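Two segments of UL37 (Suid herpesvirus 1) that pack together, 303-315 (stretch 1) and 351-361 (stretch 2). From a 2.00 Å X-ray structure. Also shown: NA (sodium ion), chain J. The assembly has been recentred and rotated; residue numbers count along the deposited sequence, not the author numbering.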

# COMPACT_ATOMS: atom_id res chain seq x y z
N GLN A 303 22.11 -12.16 -14.10
CA GLN A 303 23.23 -12.84 -13.45
C GLN A 303 23.11 -12.79 -11.93
O GLN A 303 23.53 -13.72 -11.24
CB GLN A 303 24.57 -12.24 -13.89
CG GLN A 303 24.88 -12.44 -15.38
CD GLN A 303 26.05 -11.60 -15.89
OE1 GLN A 303 26.50 -10.68 -15.22
NE2 GLN A 303 26.52 -11.92 -17.09
N ALA A 304 22.52 -11.71 -11.41
CA ALA A 304 22.41 -11.50 -9.98
C ALA A 304 21.54 -12.56 -9.30
O ALA A 304 21.58 -12.68 -8.06
CB ALA A 304 21.89 -10.11 -9.67
N VAL A 305 20.75 -13.31 -10.07
CA VAL A 305 19.95 -14.38 -9.47
C VAL A 305 20.85 -15.48 -8.91
O VAL A 305 20.43 -16.26 -8.05
CB VAL A 305 18.91 -14.97 -10.45
CG1 VAL A 305 19.54 -16.05 -11.31
CG2 VAL A 305 17.73 -15.55 -9.68
N HIS A 306 22.09 -15.55 -9.40
CA HIS A 306 23.12 -16.39 -8.79
C HIS A 306 23.82 -15.46 -7.80
O HIS A 306 24.87 -14.89 -8.10
CB HIS A 306 24.08 -16.89 -9.87
CG HIS A 306 25.21 -17.74 -9.35
ND1 HIS A 306 25.31 -18.13 -8.05
CD2 HIS A 306 26.29 -18.26 -9.99
CE1 HIS A 306 26.40 -18.87 -7.89
NE2 HIS A 306 27.01 -18.96 -9.06
N VAL A 307 23.20 -15.24 -6.65
CA VAL A 307 23.62 -14.15 -5.77
C VAL A 307 24.99 -14.40 -5.13
O VAL A 307 25.74 -13.46 -4.85
CB VAL A 307 22.53 -13.83 -4.71
CG1 VAL A 307 22.52 -14.89 -3.61
CG2 VAL A 307 22.71 -12.42 -4.14
N ALA A 308 25.34 -15.67 -4.92
CA ALA A 308 26.65 -15.99 -4.37
C ALA A 308 27.77 -15.54 -5.31
O ALA A 308 28.79 -15.02 -4.85
CB ALA A 308 26.76 -17.48 -4.05
N ALA A 309 27.59 -15.72 -6.61
CA ALA A 309 28.57 -15.24 -7.58
C ALA A 309 28.64 -13.72 -7.60
O ALA A 309 29.71 -13.13 -7.62
CB ALA A 309 28.25 -15.77 -8.98
N ALA A 310 27.47 -13.09 -7.61
CA ALA A 310 27.38 -11.65 -7.71
C ALA A 310 28.01 -11.00 -6.48
O ALA A 310 28.57 -9.91 -6.57
CB ALA A 310 25.93 -11.21 -7.88
N ALA A 311 27.92 -11.68 -5.34
CA ALA A 311 28.51 -11.19 -4.10
C ALA A 311 30.02 -11.50 -3.94
O ALA A 311 30.67 -10.94 -3.08
CB ALA A 311 27.72 -11.72 -2.89
N ASP A 312 30.57 -12.37 -4.77
CA ASP A 312 31.96 -12.76 -4.64
C ASP A 312 32.85 -11.78 -5.41
O ASP A 312 33.43 -12.12 -6.44
CB ASP A 312 32.18 -14.17 -5.16
CG ASP A 312 33.48 -14.79 -4.66
OD1 ASP A 312 34.26 -14.08 -3.99
OD2 ASP A 312 33.73 -15.97 -4.95
N LEU A 313 32.96 -10.56 -4.90
CA LEU A 313 33.47 -9.43 -5.67
C LEU A 313 34.96 -9.52 -5.95
O LEU A 313 35.48 -8.86 -6.86
CB LEU A 313 33.13 -8.13 -4.95
CG LEU A 313 31.63 -7.83 -4.85
CD1 LEU A 313 31.39 -6.60 -4.00
CD2 LEU A 313 31.04 -7.65 -6.23
N ASP A 314 35.66 -10.33 -5.16
CA ASP A 314 37.10 -10.49 -5.39
C ASP A 314 37.37 -11.29 -6.64
O ASP A 314 38.42 -11.16 -7.25
CB ASP A 314 37.76 -11.16 -4.18
CG ASP A 314 37.85 -10.24 -2.99
OD1 ASP A 314 38.06 -9.03 -3.21
OD2 ASP A 314 37.69 -10.71 -1.84
N HIS A 315 36.42 -12.13 -7.03
CA HIS A 315 36.65 -13.09 -8.10
C HIS A 315 35.85 -12.74 -9.35
O HIS A 315 36.32 -12.95 -10.47
CB HIS A 315 36.26 -14.51 -7.65
CG HIS A 315 37.18 -15.09 -6.64
ND1 HIS A 315 37.07 -14.83 -5.29
CD2 HIS A 315 38.25 -15.91 -6.77
CE1 HIS A 315 38.03 -15.47 -4.64
NE2 HIS A 315 38.76 -16.13 -5.51
N ASP A 351 19.23 -7.20 -0.30
CA ASP A 351 19.81 -7.17 1.03
C ASP A 351 21.24 -7.70 1.04
O ASP A 351 22.14 -7.10 1.63
CB ASP A 351 18.92 -7.98 1.98
CG ASP A 351 19.48 -8.04 3.38
OD1 ASP A 351 19.39 -7.02 4.10
OD2 ASP A 351 20.00 -9.11 3.76
N LEU A 352 21.46 -8.82 0.37
CA LEU A 352 22.79 -9.44 0.34
C LEU A 352 23.80 -8.63 -0.49
O LEU A 352 24.95 -8.50 -0.09
CB LEU A 352 22.70 -10.87 -0.18
CG LEU A 352 21.98 -11.90 0.70
CD1 LEU A 352 21.84 -13.20 -0.08
CD2 LEU A 352 22.76 -12.14 2.01
N LEU A 353 23.38 -8.10 -1.63
CA LEU A 353 24.31 -7.39 -2.51
C LEU A 353 24.65 -6.00 -1.99
O LEU A 353 25.76 -5.52 -2.14
CB LEU A 353 23.77 -7.36 -3.93
CG LEU A 353 23.75 -8.75 -4.56
CD1 LEU A 353 23.06 -8.71 -5.91
CD2 LEU A 353 25.19 -9.29 -4.70
N GLU A 354 23.68 -5.35 -1.34
CA GLU A 354 23.94 -4.09 -0.64
C GLU A 354 25.06 -4.26 0.39
O GLU A 354 26.06 -3.54 0.38
CB GLU A 354 22.67 -3.59 0.05
CG GLU A 354 22.87 -2.36 0.91
CD GLU A 354 21.56 -1.81 1.48
OE1 GLU A 354 20.49 -2.00 0.84
OE2 GLU A 354 21.61 -1.18 2.56
N ARG A 355 24.88 -5.22 1.30
CA ARG A 355 25.91 -5.55 2.28
C ARG A 355 27.28 -5.82 1.63
O ARG A 355 28.29 -5.24 2.03
CB ARG A 355 25.45 -6.76 3.10
CG ARG A 355 26.19 -6.99 4.40
CD ARG A 355 25.22 -7.46 5.49
NE ARG A 355 24.19 -8.37 4.99
CZ ARG A 355 22.87 -8.18 5.12
NH1 ARG A 355 22.38 -7.12 5.76
NH2 ARG A 355 22.03 -9.08 4.62
N ALA A 356 27.30 -6.67 0.61
CA ALA A 356 28.55 -7.07 -0.02
C ALA A 356 29.28 -5.90 -0.67
O ALA A 356 30.50 -5.77 -0.57
CB ALA A 356 28.29 -8.15 -1.05
N VAL A 357 28.54 -5.04 -1.38
CA VAL A 357 29.17 -3.93 -2.06
C VAL A 357 29.55 -2.82 -1.08
O VAL A 357 30.66 -2.29 -1.15
CB VAL A 357 28.25 -3.33 -3.16
CG1 VAL A 357 28.81 -2.01 -3.64
CG2 VAL A 357 28.10 -4.30 -4.30
N LEU A 358 28.65 -2.47 -0.16
CA LEU A 358 28.94 -1.37 0.75
C LEU A 358 30.09 -1.71 1.70
O LEU A 358 30.78 -0.83 2.21
CB LEU A 358 27.69 -0.94 1.54
CG LEU A 358 26.62 -0.21 0.72
CD1 LEU A 358 25.45 0.24 1.61
CD2 LEU A 358 27.24 0.95 -0.02
N ASP A 359 30.30 -3.00 1.94
CA ASP A 359 31.42 -3.42 2.77
C ASP A 359 32.76 -3.11 2.09
O ASP A 359 33.81 -3.24 2.71
CB ASP A 359 31.33 -4.90 3.14
CG ASP A 359 30.42 -5.16 4.35
OD1 ASP A 359 30.09 -4.20 5.09
OD2 ASP A 359 30.03 -6.34 4.56
N ARG A 360 32.74 -2.68 0.83
CA ARG A 360 33.98 -2.37 0.12
C ARG A 360 34.19 -0.89 -0.08
O ARG A 360 35.26 -0.47 -0.53
CB ARG A 360 34.03 -3.09 -1.21
CG ARG A 360 34.15 -4.56 -1.03
CD ARG A 360 34.18 -5.31 -2.34
NE ARG A 360 34.27 -6.74 -2.04
CZ ARG A 360 35.37 -7.47 -2.18
NH1 ARG A 360 36.47 -6.90 -2.65
NH2 ARG A 360 35.35 -8.76 -1.86
N ALA A 361 33.18 -0.10 0.26
CA ALA A 361 33.26 1.35 0.15
C ALA A 361 34.33 1.88 1.11
O ALA A 361 34.61 1.25 2.13
CB ALA A 361 31.89 1.97 0.46
NA NA J . 37.02 -11.37 -12.35

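Two nearly parallel helical segments can be joined by an apolar seam that ends in a charged clasp, and these stretches of UL37 illustrate the principle. The axes of helices 307-311 and 351-358 cross at only 16° and approach to 9.8 Å, and most of the 479 Å² buried between the stretches centres on Leu353, Arg360 and Leu313.

Leu353 leaves its helix sideways, but its m,t rotamer brings the branched end nearer to stretch 1. There it meets a surface of small residues: its CD1 lies 4.2 Å from Ala304 CB, while its CD2 is 3.8 Å from Ala310 CB and 3.9 Å from Ala311 CB. The short alanine side chains let the leucine reach the backbone as well, with CD2 3.7 Å from Ala311 N. Val307 extends the patch, placing CG2 3.8 Å from Leu353 CG and CG1 4.0 Å from Leu352 CD1. Where the backbones draw nearest, alanine faces alanine: the CA atoms of Ala311 and Ala356 are 5.8 Å apart and their CB atoms 4.1 Å.

Beyond the helix of stretch 1, Leu313 points toward stretch 2 and continues the apolar seam, its CD1 packing 4.0 Å from Val357 CG2. The same leucine also serves Arg360, whose long aliphatic portion is extended, with chi2 and chi3 both t. Leu313 CB covers one face of the guanidinium, 3.4 Å from Arg360 NE, leaving the polar edge free for Asp314. That aspartate completes a two-pronged salt bridge: Arg360 NH1 donates to Asp314 OD1 at 2.7 Å, and Arg360 NH2 to Asp314 OD2 at 3.0 Å. Arginine suits this border position because its flat head can accept an apolar neighbour on a face and a carboxylate at its edge, joining the buried leucine to the exposed aspartate.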